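Local atomic coordinates of alkylhalidase CmlS (Streptomyces venezuelae, PDB entry 3I3L), a protein that serves as a flavin-dependent halogenase in chloramphenicol biosynthesis and carries its FAD covalently attached to an aspartate. Residues 24-29 and 340-345; 203-208 and 376-381; 476-481 and 556-561. All coordinates share one frame; numbering follows the deposited sequence.

In the fold
All three contacts are largely buried, and none has a hydrogen bond between its own segments. Each sets a strand against a helix. Contacts 1 and 2 use helices 327-347 and 352-382, which follow each other in the chain, yet the two contacts lie on opposite sides of the chain's centre, about 36 Å apart between centres. Contact 1 is purely aliphatic at its core and belongs to the nucleotide-binding sheet. Contact 2 pairs two tyrosines beside a polar cluster near the covalent flavin site. Contact 3 lies in the C-terminal domain, away from the annotated sites. It joins aromatic rings to leucine and methionine, and the methionine is partly exposed.

Contact 1: 24-29 and 340-345; sequences SKVAII and AAIDRI
The parallel part of the FAD-binding sheet meets helix 327-347 here, where Val26 and Ser24 of strand 25-29 and its approach touch Ile342. Strand 25-29 runs into a turn and helix 33-44, consistent with the GxGxxG dinucleotide-binding motif of Rossmann-type folds. The contact is small and made by methyl and methylene groups. CG2 of Val26 lies 4.2 Å from CG2 of Ile342. The same Ile342 CG2 is 4.5 Å from CB of Ser24. CD1 of Ile342 also comes to 4.3 Å from CG1 of Val26. Ile342 thus offers both its short branch and the end of its long one. Its CG2 stands anti to the backbone N, with chi1 to CG1 at -75°, and this turns the short branch to the strand. Val26 directs both methyls at the helix. The hydroxyl of Ser24 is hydrogen-bonded to that of Thr346, one turn on from Ile342, which ties the start of the strand to the helix. Leu42 of helix 33-44 touches both Val26 and Ile342. Phe179 and Ile181 of the adjoining strand 179-182 also pack on Ile342, as does Phe311 of strand 310-312, so helix 327-347 packs against strands 25-29, 179-182 and 310-312, which run parallel.

Contact 2: 203-208 and 376-381; sequences YRNFAV and SFYTFA
The rings of Tyr203 and Tyr378 meet through their rims, with no face stacked on the other ring. Their centroids are 5.7 Å apart and their planes are inclined at 53°. CE2 of Tyr203 sits at the edge of the Tyr378 ring, near its plane. It is 3.5 Å from CD2 of Tyr378 and equally close to CE2 of that ring. The closest atoms are therefore ring carbons, and the contact within the pair is nonpolar. The two side chains run past each other in opposite directions. The Tyr203 hydroxyl lies alongside the base of its partner, with OH 4.1 Å from CD2 of Tyr378. Tyr378 has CG beside its backbone N (chi1 -80°), and its ring extends from the helix toward the strand. Its OH ends 4.3 Å from ND2 of Asn205, with no hydrogen bond between them. Asp321 joins the two instead, since its OD2 is hydrogen-bonded to both Tyr378 OH and Asn205 ND2, while Trp235 also bonds the tyrosine hydroxyl and Arg394 bonds Asn205 OD1. This network fixes the amide and satisfies buried polar atoms. Asn205 also bonds through its backbone to Asp297, the residue covalently attached to FAD. The contact joins helix 352-382 to the mixed sheet that carries the flavin linkage, with Ala207 of the same strand touching FAD.

Contact 3: 476-481 and 556-561; sequences FKWTGG and VRLMEA
Phe476 opens the contact in strand 473-478 and meets Met559 of helix 551-560. The strand lies at one edge of a three-stranded antiparallel sheet, and both elements belong to the C-terminal domain. The sulfur SD of Met559 lies 4.0 Å from CE1 of Phe476. It sits 5.3 Å from the centroid of the phenyl ring and 82° off the ring normal, at the ring edge. This is a Met-aromatic contact of the edge type. The two side chains cross at about a right angle. Met559 runs extended as far as its sulfur and bends only at the last torsion (chi3 74°), which turns its methyl aside. Between Phe476 and Trp478, the backbone of Lys477 pairs with Thr565 of strand 564-568. Trp478 returns to the interface. Its CG is anti to the backbone N (chi1 -178°), and this brings the benzene end of the indole close to Leu558. There CZ3 of Trp478 is 4.3 Å from CD2 of Leu558. The opposite, pyrrole end is held by a hydrogen bond from NE1 to the carbonyl of Lys482. Gly480 follows with a positive phi, a backbone conformation suited to glycine. Leu564 touches Phe476, Trp478, Leu558 and Met559 alike, so one residue of the adjoining strand contacts both pairs. On the helix, Arg557 and Glu560 form their own salt bridge clear of the strand. The chemistry across the contact is accordingly nonpolar: dispersion probably dominates, with some attraction between the sulfur and the C-H rim of the phenyl ring.

Contact 1: 24-29 and 340-345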
# COMPACT_ATOMS: atom_id res chain seq x y z
N SER A 24 -1.70 -19.36 -21.09
CA SER A 24 -1.87 -20.32 -20.00
C SER A 24 -3.31 -20.43 -19.56
O SER A 24 -4.10 -19.51 -19.65
CB SER A 24 -1.04 -19.90 -18.77
OG SER A 24 0.36 -20.06 -19.03
N LYS A 25 -3.65 -21.62 -19.08
CA LYS A 25 -4.85 -21.80 -18.28
C LYS A 25 -4.54 -21.47 -16.81
O LYS A 25 -3.62 -22.07 -16.20
CB LYS A 25 -5.29 -23.26 -18.38
CG LYS A 25 -6.71 -23.50 -17.90
CD LYS A 25 -7.20 -24.86 -18.42
CE LYS A 25 -8.69 -25.07 -18.14
NZ LYS A 25 -9.56 -24.05 -18.92
N VAL A 26 -5.33 -20.58 -16.22
CA VAL A 26 -5.02 -20.13 -14.87
C VAL A 26 -6.21 -20.21 -13.96
O VAL A 26 -7.24 -19.61 -14.25
CB VAL A 26 -4.53 -18.64 -14.84
CG1 VAL A 26 -4.10 -18.28 -13.44
CG2 VAL A 26 -3.39 -18.43 -15.83
N ALA A 27 -6.07 -20.94 -12.86
CA ALA A 27 -7.06 -20.98 -11.81
C ALA A 27 -6.78 -19.86 -10.79
O ALA A 27 -5.62 -19.58 -10.45
CB ALA A 27 -7.02 -22.30 -11.05
N ILE A 28 -7.87 -19.21 -10.35
CA ILE A 28 -7.75 -18.16 -9.40
C ILE A 28 -8.63 -18.45 -8.24
O ILE A 28 -9.85 -18.56 -8.38
CB ILE A 28 -8.12 -16.78 -9.99
CG1 ILE A 28 -7.08 -16.34 -11.02
CG2 ILE A 28 -8.10 -15.71 -8.84
CD1 ILE A 28 -7.58 -14.94 -11.70
N ILE A 29 -8.03 -18.57 -7.07
CA ILE A 29 -8.80 -18.80 -5.83
C ILE A 29 -9.19 -17.48 -5.18
O ILE A 29 -8.31 -16.75 -4.72
CB ILE A 29 -7.90 -19.57 -4.79
CG1 ILE A 29 -7.39 -20.88 -5.37
CG2 ILE A 29 -8.61 -19.83 -3.48
CD1 ILE A 29 -6.07 -21.39 -4.70
N ALA A 340 0.95 -10.08 -15.01
CA ALA A 340 2.00 -9.76 -15.95
C ALA A 340 3.09 -10.78 -15.82
O ALA A 340 3.74 -11.14 -16.81
CB ALA A 340 2.52 -8.34 -15.67
N ALA A 341 3.35 -11.23 -14.58
CA ALA A 341 4.41 -12.21 -14.33
C ALA A 341 4.10 -13.54 -15.01
O ALA A 341 4.98 -14.15 -15.62
CB ALA A 341 4.58 -12.44 -12.78
N ILE A 342 2.83 -13.99 -14.83
CA ILE A 342 2.41 -15.26 -15.45
C ILE A 342 2.51 -15.13 -17.01
O ILE A 342 3.01 -16.03 -17.70
CB ILE A 342 1.01 -15.61 -14.99
CG1 ILE A 342 1.03 -16.15 -13.51
CG2 ILE A 342 0.42 -16.76 -15.90
CD1 ILE A 342 -0.36 -16.15 -12.93
N ASP A 343 2.09 -14.00 -17.55
CA ASP A 343 2.22 -13.76 -18.99
C ASP A 343 3.65 -13.83 -19.48
O ASP A 343 3.96 -14.47 -20.49
CB ASP A 343 1.60 -12.40 -19.37
CG ASP A 343 1.66 -12.14 -20.87
OD1 ASP A 343 1.15 -12.97 -21.65
OD2 ASP A 343 2.23 -11.12 -21.26
N ARG A 344 4.56 -13.18 -18.76
CA ARG A 344 5.96 -13.20 -19.16
C ARG A 344 6.56 -14.57 -19.12
O ARG A 344 7.35 -14.93 -19.98
CB ARG A 344 6.76 -12.24 -18.27
CG ARG A 344 8.17 -12.04 -18.66
CD ARG A 344 8.32 -11.05 -19.79
NE ARG A 344 9.69 -11.06 -20.31
CZ ARG A 344 10.11 -10.34 -21.36
NH1 ARG A 344 9.31 -9.50 -21.99
NH2 ARG A 344 11.37 -10.47 -21.78
N ILE A 345 6.25 -15.35 -18.09
CA ILE A 345 6.84 -16.67 -17.98
C ILE A 345 6.28 -17.58 -19.08
O ILE A 345 6.96 -18.45 -19.56
CB ILE A 345 6.57 -17.31 -16.58
CG1 ILE A 345 7.30 -16.53 -15.47
CG2 ILE A 345 6.98 -18.82 -16.59
CD1 ILE A 345 6.75 -16.84 -14.05

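Contact 2: 203-208 and 376-381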
# COMPACT_ATOMS: atom_id res chain seq x y z
N TYR A 203 2.84 -6.46 15.84
CA TYR A 203 1.70 -5.73 15.27
C TYR A 203 0.47 -6.66 15.17
O TYR A 203 0.12 -7.18 14.07
CB TYR A 203 2.10 -5.11 13.93
CG TYR A 203 2.97 -3.87 14.10
CD1 TYR A 203 4.19 -3.96 14.68
CD2 TYR A 203 2.53 -2.62 13.72
CE1 TYR A 203 5.00 -2.86 14.86
CE2 TYR A 203 3.33 -1.51 13.88
CZ TYR A 203 4.60 -1.67 14.44
OH TYR A 203 5.44 -0.63 14.64
N ARG A 204 -0.13 -6.91 16.31
CA ARG A 204 -1.23 -7.88 16.37
C ARG A 204 -2.47 -7.16 16.75
O ARG A 204 -2.86 -7.20 17.89
CB ARG A 204 -0.93 -9.02 17.34
CG ARG A 204 0.33 -9.83 16.86
CD ARG A 204 0.74 -10.91 17.77
NE ARG A 204 1.93 -11.60 17.24
CZ ARG A 204 2.45 -12.69 17.77
NH1 ARG A 204 1.87 -13.24 18.85
NH2 ARG A 204 3.54 -13.25 17.22
N ASN A 205 -3.05 -6.50 15.75
CA ASN A 205 -4.18 -5.65 15.86
C ASN A 205 -5.45 -6.47 15.82
O ASN A 205 -5.58 -7.48 15.08
CB ASN A 205 -4.16 -4.69 14.67
CG ASN A 205 -3.07 -3.68 14.78
OD1 ASN A 205 -2.72 -3.25 15.87
ND2 ASN A 205 -2.49 -3.29 13.65
N PHE A 206 -6.46 -5.97 16.52
CA PHE A 206 -7.73 -6.67 16.70
C PHE A 206 -8.76 -5.55 16.51
O PHE A 206 -8.61 -4.49 17.09
CB PHE A 206 -7.68 -7.28 18.12
CG PHE A 206 -8.97 -7.76 18.66
CD1 PHE A 206 -9.75 -8.62 17.93
CD2 PHE A 206 -9.41 -7.36 19.94
CE1 PHE A 206 -10.99 -9.08 18.44
CE2 PHE A 206 -10.62 -7.75 20.44
CZ PHE A 206 -11.42 -8.63 19.70
N ALA A 207 -9.76 -5.75 15.64
CA ALA A 207 -10.69 -4.67 15.32
C ALA A 207 -12.14 -4.96 15.69
O ALA A 207 -12.58 -6.12 15.61
CB ALA A 207 -10.63 -4.29 13.79
N VAL A 208 -12.86 -3.88 16.02
CA VAL A 208 -14.22 -3.94 16.52
C VAL A 208 -14.95 -2.71 15.98
O VAL A 208 -14.53 -1.58 16.22
CB VAL A 208 -14.23 -3.89 18.08
CG1 VAL A 208 -15.63 -4.00 18.62
CG2 VAL A 208 -13.35 -5.01 18.65
N SER A 376 7.42 4.50 12.64
CA SER A 376 7.56 5.94 12.87
C SER A 376 6.27 6.58 13.36
O SER A 376 6.24 7.18 14.42
CB SER A 376 8.01 6.63 11.58
OG SER A 376 9.35 6.32 11.37
N PHE A 377 5.19 6.43 12.61
CA PHE A 377 3.91 6.98 13.05
C PHE A 377 3.48 6.53 14.43
O PHE A 377 3.10 7.36 15.25
CB PHE A 377 2.78 6.80 12.04
CG PHE A 377 2.84 7.77 10.94
CD1 PHE A 377 3.64 7.52 9.82
CD2 PHE A 377 2.11 8.94 11.00
CE1 PHE A 377 3.71 8.46 8.77
CE2 PHE A 377 2.18 9.86 9.97
CZ PHE A 377 2.99 9.61 8.85
N TYR A 378 3.53 5.22 14.70
CA TYR A 378 3.15 4.77 16.04
C TYR A 378 4.06 5.43 17.13
O TYR A 378 3.58 5.87 18.15
CB TYR A 378 3.14 3.25 16.17
CG TYR A 378 1.91 2.61 15.60
CD1 TYR A 378 0.66 3.06 15.94
CD2 TYR A 378 1.99 1.57 14.70
CE1 TYR A 378 -0.48 2.47 15.44
CE2 TYR A 378 0.80 0.96 14.18
CZ TYR A 378 -0.40 1.45 14.55
OH TYR A 378 -1.59 0.89 14.06
N THR A 379 5.38 5.46 16.89
CA THR A 379 6.28 6.10 17.83
C THR A 379 5.91 7.58 18.13
O THR A 379 6.01 8.01 19.28
CB THR A 379 7.74 5.97 17.37
OG1 THR A 379 7.98 4.59 17.18
CG2 THR A 379 8.72 6.50 18.44
N PHE A 380 5.49 8.34 17.12
CA PHE A 380 5.11 9.75 17.33
C PHE A 380 3.92 9.88 18.21
O PHE A 380 3.88 10.77 19.09
CB PHE A 380 4.79 10.49 16.01
CG PHE A 380 5.96 10.57 15.08
CD1 PHE A 380 7.26 10.64 15.60
CD2 PHE A 380 5.77 10.56 13.70
CE1 PHE A 380 8.36 10.69 14.74
CE2 PHE A 380 6.87 10.63 12.83
CZ PHE A 380 8.16 10.70 13.35
N ALA A 381 2.94 9.02 18.01
CA ALA A 381 1.76 9.07 18.89
C ALA A 381 2.07 8.61 20.31
O ALA A 381 1.40 9.03 21.26
CB ALA A 381 0.62 8.27 18.35

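Contact 3: 476-481 and 556-561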
# COMPACT_ATOMS: atom_id res chain seq x y z
N PHE A 476 30.05 14.58 -4.97
CA PHE A 476 29.34 13.29 -4.82
C PHE A 476 30.33 12.15 -4.80
O PHE A 476 31.29 12.17 -5.56
CB PHE A 476 28.35 13.01 -6.00
CG PHE A 476 27.01 13.67 -5.87
CD1 PHE A 476 26.16 13.35 -4.83
CD2 PHE A 476 26.57 14.60 -6.83
CE1 PHE A 476 24.89 13.92 -4.72
CE2 PHE A 476 25.32 15.20 -6.73
CZ PHE A 476 24.47 14.85 -5.67
N LYS A 477 30.06 11.12 -4.00
CA LYS A 477 30.76 9.81 -4.08
C LYS A 477 29.82 8.67 -4.51
O LYS A 477 28.61 8.62 -4.14
CB LYS A 477 31.32 9.45 -2.72
CG LYS A 477 32.33 10.46 -2.17
CD LYS A 477 32.93 9.86 -0.84
CE LYS A 477 34.02 10.73 -0.27
NZ LYS A 477 34.15 10.47 1.21
N TRP A 478 30.34 7.75 -5.28
CA TRP A 478 29.57 6.58 -5.70
C TRP A 478 29.95 5.41 -4.80
O TRP A 478 31.08 5.34 -4.30
CB TRP A 478 29.89 6.26 -7.15
CG TRP A 478 29.16 5.14 -7.79
CD1 TRP A 478 29.65 3.88 -8.03
CD2 TRP A 478 27.82 5.15 -8.32
NE1 TRP A 478 28.69 3.13 -8.66
CE2 TRP A 478 27.57 3.89 -8.86
CE3 TRP A 478 26.83 6.12 -8.41
CZ2 TRP A 478 26.35 3.55 -9.46
CZ3 TRP A 478 25.63 5.80 -9.00
CH2 TRP A 478 25.40 4.54 -9.54
N THR A 479 29.00 4.51 -4.58
CA THR A 479 29.21 3.35 -3.70
C THR A 479 29.69 2.18 -4.56
O THR A 479 28.96 1.69 -5.43
CB THR A 479 27.92 2.95 -2.91
OG1 THR A 479 27.41 4.08 -2.19
CG2 THR A 479 28.23 1.82 -1.90
N GLY A 480 30.94 1.77 -4.31
CA GLY A 480 31.65 0.84 -5.20
C GLY A 480 32.49 1.62 -6.20
O GLY A 480 32.52 2.87 -6.19
N GLY A 481 33.19 0.92 -7.08
CA GLY A 481 34.04 1.61 -8.07
C GLY A 481 33.50 1.47 -9.48
O GLY A 481 34.06 1.99 -10.46
N VAL A 556 17.79 12.21 -6.29
CA VAL A 556 17.19 11.91 -4.97
C VAL A 556 17.04 10.38 -4.76
O VAL A 556 17.33 9.83 -3.68
CB VAL A 556 15.84 12.67 -4.71
CG1 VAL A 556 15.15 12.14 -3.48
CG2 VAL A 556 16.09 14.18 -4.56
N ARG A 557 16.56 9.71 -5.79
CA ARG A 557 16.40 8.26 -5.68
C ARG A 557 17.75 7.57 -5.50
O ARG A 557 17.86 6.67 -4.68
CB ARG A 557 15.63 7.68 -6.87
CG ARG A 557 14.10 7.84 -6.76
CD ARG A 557 13.65 7.47 -5.34
NE ARG A 557 12.26 7.84 -5.04
CZ ARG A 557 11.85 9.01 -4.53
NH1 ARG A 557 10.56 9.20 -4.29
NH2 ARG A 557 12.70 9.99 -4.26
N LEU A 558 18.78 8.01 -6.21
CA LEU A 558 20.13 7.43 -6.04
C LEU A 558 20.68 7.68 -4.65
O LEU A 558 21.43 6.86 -4.10
CB LEU A 558 21.11 7.91 -7.12
CG LEU A 558 20.87 7.28 -8.49
CD1 LEU A 558 21.43 8.18 -9.62
CD2 LEU A 558 21.38 5.82 -8.55
N MET A 559 20.31 8.81 -4.07
CA MET A 559 20.73 9.10 -2.73
C MET A 559 20.02 8.13 -1.77
O MET A 559 20.69 7.49 -0.97
CB MET A 559 20.54 10.59 -2.35
CG MET A 559 21.57 11.54 -3.06
SD MET A 559 21.42 13.30 -2.84
CE MET A 559 22.00 13.47 -1.24
N GLU A 560 18.68 8.04 -1.87
CA GLU A 560 17.89 7.12 -1.02
C GLU A 560 18.30 5.64 -1.20
O GLU A 560 18.24 4.87 -0.25
CB GLU A 560 16.38 7.23 -1.28
CG GLU A 560 15.72 8.43 -0.65
CD GLU A 560 14.47 8.92 -1.41
OE1 GLU A 560 14.15 8.37 -2.50
OE2 GLU A 560 13.82 9.87 -0.91
N ALA A 561 18.73 5.28 -2.40
CA ALA A 561 19.22 3.93 -2.69
C ALA A 561 20.59 3.68 -2.09
O ALA A 561 21.06 2.54 -2.13
CB ALA A 561 19.26 3.69 -4.16